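Local coordinates for filamentation induced by cAMP protein Fic (Desulfovibrio alaskensis, PDB 4RGL) that is a largely helical member of the Fic/DOC family that also carries a C-terminal domain of the helix-turn-helix class, at residues Q54-I59 with N189-R194. Residues are numbered along the deposited sequence; the frame is centred on the assembly and turned at random.
Sequences QASLAI and NGRMGR
Ser56 meets Arg194 through a single side-chain hydrogen bond: Arg194 NH1 donates to Ser56 OG over 3.2 Å, with an N-H...O angle of 152° and the oxygen tilted 19° out of the guanidinium plane. OG stands anti to the backbone N of Ser56 (chi1 -178°), which turns it to Arg194; it also rests against the Arg191 methylene CG at 3.9 Å. Leu57 follows, its CD2 methyl lying 3.4 Å from Arg191 CD, an aliphatic contact; Arg191 NH2 hydrogen-bonds the unknown ligand. The partner helix begins in the Fic signature motif, HPFADGNGRMGR here, and Ser56 and Glu60 fit the (S/T)xxxE(G/N) pattern of the inhibitory helix in Fic proteins, consistent with an autoinhibited arrangement. The two helix segments run roughly antiparallel, their axes coming within 9.5 Å at closest approach. Three residues after Ser56, Ile59 lies over one face of the Arg194 guanidinium, with CD1 3.5 Å from Arg194 NE; Gly190 O sits 3.4 Å above the opposite face, near the rim. Arg194 NH2 forms a salt bridge with Glu60, the residue after Ile59.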
loop_
_atom_site.group_PDB
_atom_site.type_symbol
_atom_site.label_atom_id
_atom_site.label_comp_id
_atom_site.label_asym_id
_atom_site.label_seq_id
_atom_site.Cartn_x
_atom_site.Cartn_y
_atom_site.Cartn_z
ATOM N N GLN A 54 -0.970 7.105 -2.858
ATOM C CA GLN A 54 -0.619 8.493 -2.583
ATOM C C GLN A 54 0.863 8.750 -2.890
ATOM O O GLN A 54 1.177 9.700 -3.595
ATOM C CB GLN A 54 -0.942 8.857 -1.124
ATOM C CG GLN A 54 -0.774 10.351 -0.797
ATOM C CD GLN A 54 0.669 10.755 -0.635
ATOM O OE1 GLN A 54 1.471 10.051 -0.020
ATOM N NE2 GLN A 54 1.010 11.924 -1.126
ATOM N N ALA A 55 1.763 7.881 -2.394
ATOM C CA ALA A 55 3.204 8.058 -2.600
ATOM C C ALA A 55 3.580 7.901 -4.081
ATOM O O ALA A 55 4.285 8.752 -4.620
ATOM C CB ALA A 55 3.984 7.068 -1.756
ATOM N N SER A 56 3.074 6.833 -4.752
ATOM C CA SER A 56 3.366 6.593 -6.181
ATOM C C SER A 56 2.952 7.802 -7.033
ATOM O O SER A 56 3.719 8.234 -7.898
ATOM C CB SER A 56 2.652 5.335 -6.674
ATOM O OG SER A 56 2.957 5.053 -8.030
ATOM N N LEU A 57 1.776 8.401 -6.727
ATOM C CA LEU A 57 1.292 9.587 -7.442
ATOM C C LEU A 57 2.062 10.844 -7.011
ATOM O O LEU A 57 2.314 11.719 -7.840
ATOM C CB LEU A 57 -0.222 9.787 -7.211
ATOM C CG LEU A 57 -1.154 8.780 -7.915
ATOM C CD1 LEU A 57 -2.557 8.919 -7.426
ATOM C CD2 LEU A 57 -1.124 8.963 -9.401
ATOM N N ALA A 58 2.465 10.920 -5.720
ATOM C CA ALA A 58 3.229 12.069 -5.203
ATOM C C ALA A 58 4.577 12.186 -5.905
ATOM O O ALA A 58 5.041 13.302 -6.161
ATOM C CB ALA A 58 3.433 11.934 -3.701
ATOM N N ILE A 59 5.200 11.028 -6.251
ATOM C CA ILE A 59 6.488 11.003 -6.957
ATOM C C ILE A 59 6.341 11.668 -8.330
ATOM O O ILE A 59 7.257 12.356 -8.781
ATOM C CB ILE A 59 7.026 9.548 -7.088
ATOM C CG1 ILE A 59 7.273 8.920 -5.689
ATOM C CG2 ILE A 59 8.309 9.513 -7.945
ATOM C CD1 ILE A 59 7.638 7.393 -5.715
ATOM N N ASN A 189 4.527 6.103 -17.147
ATOM C CA ASN A 189 5.551 5.045 -17.140
ATOM C C ASN A 189 6.087 4.818 -15.735
ATOM O O ASN A 189 6.279 3.669 -15.328
ATOM C CB ASN A 189 6.686 5.380 -18.095
ATOM C CG ASN A 189 6.260 5.353 -19.539
ATOM O OD1 ASN A 189 6.030 4.284 -20.124
ATOM N ND2 ASN A 189 6.079 6.531 -20.130
ATOM N N GLY A 190 6.269 5.901 -14.983
ATOM C CA GLY A 190 6.711 5.822 -13.594
ATOM C C GLY A 190 5.763 5.003 -12.741
ATOM O O GLY A 190 6.165 4.002 -12.141
ATOM N N ARG A 191 4.484 5.369 -12.763
ATOM C CA ARG A 191 3.424 4.683 -12.018
ATOM C C ARG A 191 3.265 3.210 -12.476
ATOM O O ARG A 191 2.987 2.340 -11.645
ATOM C CB ARG A 191 2.104 5.433 -12.183
ATOM C CG ARG A 191 2.093 6.785 -11.473
ATOM C CD ARG A 191 0.883 7.606 -11.853
ATOM N NE ARG A 191 1.062 8.281 -13.135
ATOM C CZ ARG A 191 0.117 8.998 -13.732
ATOM N NH1 ARG A 191 -1.091 9.095 -13.191
ATOM N NH2 ARG A 191 0.361 9.595 -14.890
HETATM N N MSE A 192 3.456 2.933 -13.806
HETATM C CA MSE A 192 3.393 1.557 -14.350
HETATM C C MSE A 192 4.588 0.723 -13.885
HETATM O O MSE A 192 4.473 -0.500 -13.739
HETATM C CB MSE A 192 3.341 1.576 -15.884
HETATM C CG MSE A 192 1.996 2.015 -16.444
HETATM SE SE MSE A 192 0.538 0.857 -15.892
HETATM C CE MSE A 192 1.086 -0.770 -16.750
ATOM N N GLY A 193 5.729 1.380 -13.690
ATOM C CA GLY A 193 6.927 0.724 -13.190
ATOM C C GLY A 193 6.738 0.188 -11.788
ATOM O O GLY A 193 6.940 -1.008 -11.542
ATOM N N ARG A 194 6.244 1.055 -10.870
ATOM C CA ARG A 194 5.989 0.681 -9.473
ATOM C C ARG A 194 4.856 -0.326 -9.377
ATOM O O ARG A 194 4.911 -1.235 -8.539
ATOM C CB ARG A 194 5.667 1.917 -8.639
ATOM C CG ARG A 194 6.788 2.911 -8.641
ATOM C CD ARG A 194 6.433 4.184 -7.954
ATOM N NE ARG A 194 7.240 5.278 -8.474
ATOM C CZ ARG A 194 6.793 6.170 -9.345
ATOM N NH1 ARG A 194 5.510 6.206 -9.663
ATOM N NH2 ARG A 194 7.604 7.098 -9.823
#